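Local coordinates for protein beta-galactosidase (Marinomonas sp. ef1, PDB 6Y2K) that probably hydrolyses terminal beta-galactosyl residues of beta-galactosides such as lactose, as a cold-active hexameric enzyme of glycoside hydrolase family 42, at residues I60-G65 / H130-A135; L70-A75 / K224-I229. All coordinates share one frame; numbering follows the deposited sequence.

Interaction 1: I60-G65 / H130-A135; sequences ILHSQG and HHPAVA
His62 lies against Pro132 and Ala133, and van der Waals touches make up the contact. Its CG is anti to the backbone N (chi1 -170°), which swings the imidazole out from the helix and across the turn. At the root of the side chain, His62 CB meets Ala133 CB at 3.8 Å. Further out, His62 ND1 comes within 3.7 Å of Ala133 CA. Pro132 crosses the histidine at about a right angle. Its CG sits over one ring face, offset toward the rim, and Pro132 CB is 3.9 Å from His62 CE1. His62 CE1 also approaches Pro132 O at 3.6 Å.

Polar bonds do not span the segments, but they fix the surface that His62 meets. His131 ND1 accepts from Ala133 N at 3.1 Å, with the donor close to the ring plane. This braces a type I turn from His131 to Val134. Arg237 also binds His131 O. In the first segment, Gly65, with positive phi, ends helix 52-63 in a Schellman motif.

A helix C terminus packs on the turn leading into the next-but-one barrel strand. This is an alpha-beta loop contact at the N-terminal end of a TIM barrel, the end away from the active site.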
ATOM      1  N   ILE A  60      26.894 -34.124  47.564  1.00 22.54           N
ATOM      2  CA  ILE A  60      27.575 -32.861  47.257  1.00 22.31           C
ATOM      3  C   ILE A  60      26.590 -31.680  47.289  1.00 22.77           C
ATOM      4  O   ILE A  60      26.871 -30.651  47.914  1.00 22.01           O
ATOM      5  CB  ILE A  60      28.350 -32.934  45.918  1.00 22.74           C
ATOM      6  CG1 ILE A  60      29.591 -33.826  46.094  1.00 22.71           C
ATOM      7  CG2 ILE A  60      28.770 -31.544  45.425  1.00 22.55           C
ATOM      8  CD1 ILE A  60      30.207 -34.324  44.807  1.00 23.04           C
ATOM      9  N   LEU A  61      25.436 -31.848  46.639  1.00 22.16           N
ATOM     10  CA  LEU A  61      24.391 -30.820  46.632  1.00 21.58           C
ATOM     11  C   LEU A  61      23.887 -30.526  48.056  1.00 22.27           C
ATOM     12  O   LEU A  61      23.729 -29.362  48.426  1.00 21.57           O
ATOM     13  CB  LEU A  61      23.226 -31.230  45.717  1.00 20.69           C
ATOM     14  CG  LEU A  61      23.574 -31.352  44.226  1.00 20.19           C
ATOM     15  CD1 LEU A  61      22.472 -32.076  43.465  1.00 20.53           C
ATOM     16  CD2 LEU A  61      23.846 -29.981  43.616  1.00 20.23           C
ATOM     17  N   HIS A  62      23.661 -31.575  48.850  1.00 23.06           N
ATOM     18  CA  HIS A  62      23.256 -31.417  50.253  1.00 23.89           C
ATOM     19  C   HIS A  62      24.285 -30.640  51.083  1.00 24.70           C
ATOM     20  O   HIS A  62      23.913 -29.789  51.888  1.00 24.02           O
ATOM     21  CB  HIS A  62      23.007 -32.775  50.905  1.00 24.36           C
ATOM     22  CG  HIS A  62      22.376 -32.687  52.258  1.00 24.70           C
ATOM     23  ND1 HIS A  62      21.133 -32.123  52.464  1.00 25.78           N
ATOM     24  CD2 HIS A  62      22.810 -33.097  53.475  1.00 25.77           C
ATOM     25  CE1 HIS A  62      20.833 -32.186  53.751  1.00 25.71           C
ATOM     26  NE2 HIS A  62      21.834 -32.769  54.385  1.00 25.67           N
ATOM     27  N   SER A  63      25.567 -30.920  50.861  1.00 25.90           N
ATOM     28  CA  SER A  63      26.656 -30.277  51.617  1.00 27.08           C
ATOM     29  C   SER A  63      26.753 -28.755  51.407  1.00 27.52           C
ATOM     30  O   SER A  63      27.321 -28.047  52.245  1.00 26.39           O
ATOM     31  CB  SER A  63      27.998 -30.925  51.276  1.00 27.70           C
ATOM     32  OG  SER A  63      28.439 -30.512  49.994  1.00 29.42           O
ATOM     33  N   GLN A  64      26.207 -28.263  50.291  1.00 26.75           N
ATOM     34  CA  GLN A  64      26.112 -26.828  50.025  1.00 26.60           C
ATOM     35  C   GLN A  64      24.765 -26.221  50.408  1.00 25.79           C
ATOM     36  O   GLN A  64      24.524 -25.054  50.127  1.00 26.15           O
ATOM     37  CB  GLN A  64      26.423 -26.559  48.546  1.00 26.79           C
ATOM     38  CG  GLN A  64      27.827 -26.978  48.159  1.00 27.58           C
ATOM     39  CD  GLN A  64      28.893 -26.242  48.947  1.00 28.17           C
ATOM     40  OE1 GLN A  64      28.782 -25.037  49.182  1.00 30.67           O
ATOM     41  NE2 GLN A  64      29.932 -26.954  49.353  1.00 27.67           N
ATOM     42  N   GLY A  65      23.910 -26.993  51.079  1.00 25.38           N
ATOM     43  CA  GLY A  65      22.587 -26.530  51.504  1.00 25.33           C
ATOM     44  C   GLY A  65      21.521 -26.496  50.419  1.00 25.11           C
ATOM     45  O   GLY A  65      20.475 -25.885  50.618  1.00 26.06           O
ATOM     46  N   HIS A 130      14.002 -41.313  51.447  1.00 22.12           N
ATOM     47  CA  HIS A 130      14.318 -40.695  52.754  1.00 22.99           C
ATOM     48  C   HIS A 130      15.691 -40.022  52.816  1.00 22.57           C
ATOM     49  O   HIS A 130      16.176 -39.690  53.894  1.00 23.51           O
ATOM     50  CB  HIS A 130      14.171 -41.740  53.868  1.00 24.09           C
ATOM     51  CG  HIS A 130      12.786 -42.292  53.978  1.00 25.62           C
ATOM     52  ND1 HIS A 130      12.529 -43.632  54.158  1.00 28.51           N
ATOM     53  CD2 HIS A 130      11.579 -41.686  53.908  1.00 26.80           C
ATOM     54  CE1 HIS A 130      11.223 -43.827  54.207  1.00 28.83           C
ATOM     55  NE2 HIS A 130      10.622 -42.661  54.053  1.00 28.38           N
ATOM     56  N   HIS A 131      16.297 -39.779  51.658  1.00 22.26           N
ATOM     57  CA  HIS A 131      17.577 -39.094  51.593  1.00 21.86           C
ATOM     58  C   HIS A 131      17.353 -37.636  52.031  1.00 22.18           C
ATOM     59  O   HIS A 131      16.389 -37.011  51.575  1.00 21.82           O
ATOM     60  CB  HIS A 131      18.130 -39.168  50.170  1.00 21.59           C
ATOM     61  CG  HIS A 131      19.571 -38.790  50.061  1.00 21.77           C
ATOM     62  ND1 HIS A 131      20.015 -37.504  50.245  1.00 21.95           N
ATOM     63  CD2 HIS A 131      20.669 -39.529  49.772  1.00 21.38           C
ATOM     64  CE1 HIS A 131      21.327 -37.467  50.092  1.00 22.19           C
ATOM     65  NE2 HIS A 131      21.747 -38.684  49.802  1.00 21.82           N
ATOM     66  N   PRO A 132      18.213 -37.096  52.931  1.00 22.37           N
ATOM     67  CA  PRO A 132      17.977 -35.741  53.446  1.00 22.23           C
ATOM     68  C   PRO A 132      18.116 -34.603  52.425  1.00 22.00           C
ATOM     69  O   PRO A 132      17.616 -33.509  52.671  1.00 22.50           O
ATOM     70  CB  PRO A 132      19.021 -35.591  54.572  1.00 22.58           C
ATOM     71  CG  PRO A 132      20.082 -36.582  54.253  1.00 22.63           C
ATOM     72  CD  PRO A 132      19.391 -37.727  53.563  1.00 22.59           C
ATOM     73  N   ALA A 133      18.814 -34.851  51.321  1.00 21.88           N
ATOM     74  CA  ALA A 133      18.871 -33.915  50.184  1.00 21.88           C
ATOM     75  C   ALA A 133      17.559 -33.805  49.401  1.00 21.03           C
ATOM     76  O   ALA A 133      17.296 -32.770  48.812  1.00 21.58           O
ATOM     77  CB  ALA A 133      20.000 -34.302  49.219  1.00 22.81           C
ATOM     78  N   VAL A 134      16.753 -34.862  49.376  1.00 20.26           N
ATOM     79  CA  VAL A 134      15.589 -34.912  48.486  1.00 19.51           C
ATOM     80  C   VAL A 134      14.389 -34.244  49.147  1.00 19.30           C
ATOM     81  O   VAL A 134      13.846 -34.754  50.127  1.00 19.85           O
ATOM     82  CB  VAL A 134      15.261 -36.357  48.055  1.00 19.21           C
ATOM     83  CG1 VAL A 134      14.007 -36.405  47.182  1.00 18.95           C
ATOM     84  CG2 VAL A 134      16.441 -36.961  47.311  1.00 18.96           C
ATOM     85  N   ALA A 135      13.995 -33.090  48.607  1.00 18.68           N
ATOM     86  CA  ALA A 135      12.853 -32.330  49.108  1.00 18.23           C
ATOM     87  C   ALA A 135      11.577 -32.583  48.310  1.00 18.02           C
ATOM     88  O   ALA A 135      10.474 -32.346  48.812  1.00 17.62           O
ATOM     89  CB  ALA A 135      13.189 -30.850  49.098  1.00 18.04           C
TER

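Interaction 2: L70-A75 / K224-I229; sequences LGTPTA and KLQVDI
Gln226 reaches from helix 205-233 to Thr72 and Thr74, and its amide bonds to both hydroxyls. Its CB points toward the segment 70-75. CG lies beside the backbone N and anti to the carbonyl carbon (chi1 -58°), and the chain is extended from there. CD faces both hydroxyls and carries one bonding atom to each. On one branch, Gln226 OE1 accepts from Thr72 OG1 at 2.6 Å. The hydroxyl lies in the carbonyl plane, on a lone pair. On the other branch, Gln226 NE2 donates to Thr74 OG1 at 3.0 Å, nearly straight (162°) and close to the amide plane. Thr74 CG2 is 3.6 Å from Gln226 NE2.

Two bonds in its own plane hold the buried amide against flipping. Asp140 ties in both hydroxyls: its N bonds Thr72 OG1, and its OD2 bonds Thr74 OG1. A leucine here would probably leave both threonine hydroxyls without their amide partner and the loop less firmly fixed to the helix.

This polar cluster joins a beta-alpha loop to a helix at the C-terminal end of the TIM barrel strands, the end that carries the active site in this fold.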
ATOM      1  N   LEU A  70      14.080 -34.575  42.705  1.00 17.02           N
ATOM      2  CA  LEU A  70      14.568 -35.775  42.024  1.00 17.47           C
ATOM      3  C   LEU A  70      13.549 -36.184  40.959  1.00 16.69           C
ATOM      4  O   LEU A  70      12.382 -36.389  41.266  1.00 16.06           O
ATOM      5  CB  LEU A  70      14.749 -36.928  43.023  1.00 18.16           C
ATOM      6  CG  LEU A  70      16.037 -37.752  43.021  1.00 19.59           C
ATOM      7  CD1 LEU A  70      15.805 -39.078  43.747  1.00 19.58           C
ATOM      8  CD2 LEU A  70      16.653 -37.974  41.647  1.00 19.87           C
ATOM      9  N   GLY A  71      13.985 -36.301  39.713  1.00 16.62           N
ATOM     10  CA  GLY A  71      13.086 -36.716  38.624  1.00 16.41           C
ATOM     11  C   GLY A  71      13.108 -38.219  38.370  1.00 16.12           C
ATOM     12  O   GLY A  71      14.185 -38.791  38.245  1.00 16.44           O
ATOM     13  N   THR A  72      11.936 -38.858  38.280  1.00 15.94           N
ATOM     14  CA  THR A  72      11.868 -40.240  37.819  1.00 15.90           C
ATOM     15  C   THR A  72      12.205 -40.220  36.318  1.00 16.31           C
ATOM     16  O   THR A  72      11.789 -39.302  35.611  1.00 16.36           O
ATOM     17  CB  THR A  72      10.505 -40.947  38.073  1.00 15.56           C
ATOM     18  OG1 THR A  72       9.455 -40.358  37.288  1.00 15.46           O
ATOM     19  CG2 THR A  72      10.146 -40.911  39.544  1.00 15.29           C
ATOM     20  N   PRO A  73      12.967 -41.214  35.837  1.00 16.37           N
ATOM     21  CA  PRO A  73      13.545 -41.171  34.497  1.00 16.16           C
ATOM     22  C   PRO A  73      12.688 -41.784  33.374  1.00 15.52           C
ATOM     23  O   PRO A  73      13.222 -42.167  32.324  1.00 15.61           O
ATOM     24  CB  PRO A  73      14.836 -41.968  34.689  1.00 16.44           C
ATOM     25  CG  PRO A  73      14.414 -43.041  35.629  1.00 16.70           C
ATOM     26  CD  PRO A  73      13.505 -42.351  36.610  1.00 16.58           C
ATOM     27  N   THR A  74      11.374 -41.812  33.562  1.00 15.37           N
ATOM     28  CA  THR A  74      10.480 -42.587  32.699  1.00 15.42           C
ATOM     29  C   THR A  74      10.120 -41.925  31.354  1.00 15.50           C
ATOM     30  O   THR A  74       9.486 -42.566  30.510  1.00 15.57           O
ATOM     31  CB  THR A  74       9.188 -42.969  33.450  1.00 15.32           C
ATOM     32  OG1 THR A  74       8.555 -41.794  33.964  1.00 15.32           O
ATOM     33  CG2 THR A  74       9.489 -43.907  34.603  1.00 15.30           C
ATOM     34  N   ALA A  75      10.527 -40.674  31.145  1.00 15.45           N
ATOM     35  CA  ALA A  75      10.310 -39.986  29.866  1.00 15.48           C
ATOM     36  C   ALA A  75      11.167 -40.553  28.751  1.00 15.57           C
ATOM     37  O   ALA A  75      10.783 -40.477  27.579  1.00 16.18           O
ATOM     38  CB  ALA A  75      10.590 -38.494  30.009  1.00 15.34           C
ATOM     39  N   LYS A 224      -0.476 -41.627  38.361  1.00 17.46           N
ATOM     40  CA  LYS A 224      -0.969 -42.122  39.648  1.00 19.07           C
ATOM     41  C   LYS A 224      -0.176 -43.330  40.172  1.00 20.17           C
ATOM     42  O   LYS A 224       0.030 -43.455  41.390  1.00 20.86           O
ATOM     43  CB  LYS A 224      -2.460 -42.460  39.546  1.00 19.74           C
ATOM     44  CG  LYS A 224      -3.136 -42.930  40.831  1.00 20.78           C
ATOM     45  CD  LYS A 224      -2.862 -41.999  42.005  1.00 21.87           C
ATOM     46  CE  LYS A 224      -3.948 -42.051  43.072  1.00 23.56           C
ATOM     47  NZ  LYS A 224      -4.079 -43.387  43.720  1.00 24.55           N
ATOM     48  N   LEU A 225       0.290 -44.202  39.280  1.00 20.19           N
ATOM     49  CA  LEU A 225       1.081 -45.343  39.734  1.00 21.61           C
ATOM     50  C   LEU A 225       2.402 -44.880  40.368  1.00 20.47           C
ATOM     51  O   LEU A 225       2.834 -45.452  41.371  1.00 20.26           O
ATOM     52  CB  LEU A 225       1.279 -46.398  38.635  1.00 23.64           C
ATOM     53  CG  LEU A 225       2.488 -46.431  37.701  1.00 25.46           C
ATOM     54  CD1 LEU A 225       3.770 -46.893  38.388  1.00 25.83           C
ATOM     55  CD2 LEU A 225       2.166 -47.348  36.525  1.00 27.13           C
ATOM     56  N   GLN A 226       3.014 -43.837  39.813  1.00 19.31           N
ATOM     57  CA  GLN A 226       4.246 -43.277  40.375  1.00 19.06           C
ATOM     58  C   GLN A 226       3.963 -42.557  41.695  1.00 19.57           C
ATOM     59  O   GLN A 226       4.696 -42.729  42.669  1.00 19.69           O
ATOM     60  CB  GLN A 226       4.941 -42.342  39.373  1.00 18.68           C
ATOM     61  CG  GLN A 226       5.297 -43.029  38.048  1.00 18.80           C
ATOM     62  CD  GLN A 226       6.347 -42.303  37.211  1.00 18.76           C
ATOM     63  OE1 GLN A 226       7.132 -41.494  37.738  1.00 19.98           O
ATOM     64  NE2 GLN A 226       6.369 -42.570  35.925  1.00 17.20           N
ATOM     65  N   VAL A 227       2.894 -41.769  41.729  1.00 19.43           N
ATOM     66  CA  VAL A 227       2.487 -41.061  42.951  1.00 19.60           C
ATOM     67  C   VAL A 227       2.270 -42.035  44.129  1.00 19.66           C
ATOM     68  O   VAL A 227       2.719 -41.767  45.249  1.00 19.06           O
ATOM     69  CB  VAL A 227       1.204 -40.216  42.706  1.00 19.50           C
ATOM     70  CG1 VAL A 227       0.560 -39.759  44.015  1.00 20.15           C
ATOM     71  CG2 VAL A 227       1.513 -39.008  41.828  1.00 19.52           C
ATOM     72  N   ASP A 228       1.574 -43.146  43.880  1.00 19.78           N
ATOM     73  CA  ASP A 228       1.296 -44.118  44.953  1.00 19.94           C
ATOM     74  C   ASP A 228       2.595 -44.676  45.560  1.00 20.21           C
ATOM     75  O   ASP A 228       2.712 -44.776  46.791  1.00 20.09           O
ATOM     76  CB  ASP A 228       0.401 -45.257  44.472  1.00 19.84           C
ATOM     77  CG  ASP A 228      -1.028 -44.820  44.187  1.00 20.50           C
ATOM     78  OD1 ASP A 228      -1.458 -43.718  44.595  1.00 20.66           O
ATOM     79  OD2 ASP A 228      -1.738 -45.614  43.548  1.00 21.70           O
ATOM     80  N   ILE A 229       3.567 -44.994  44.699  1.00 19.45           N
ATOM     81  CA  ILE A 229       4.885 -45.460  45.145  1.00 19.25           C
ATOM     82  C   ILE A 229       5.622 -44.389  45.954  1.00 19.55           C
ATOM     83  O   ILE A 229       6.214 -44.697  47.002  1.00 18.73           O
ATOM     84  CB  ILE A 229       5.768 -45.888  43.948  1.00 19.16           C
ATOM     85  CG1 ILE A 229       5.181 -47.125  43.259  1.00 19.02           C
ATOM     86  CG2 ILE A 229       7.204 -46.179  44.391  1.00 19.23           C
ATOM     87  CD1 ILE A 229       5.663 -47.325  41.838  1.00 19.49           C
TER

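In the fold
From the N terminus, helix 52-63 brings in residues 60-65, and strand 67-71 follows directly and runs into 70-75. Helix 111-128 then leads to 130-135, where interaction 1 closes a loop of 64 intervening residues. The chain continues through strand 134-138 to helix 205-233, where 224-229 closes the longer loop of interaction 2, with 148 residues between. The segments alternate, so the two loops cross. Strands 67-71 and 134-138 are parallel neighbours in the barrel. Interaction 1 lies where these strands begin and interaction 2 just past the end of strand 67-71. Their centres are about 19 Å apart, yet Val134 CG2 packs 4.2 Å from Leu70 CD1.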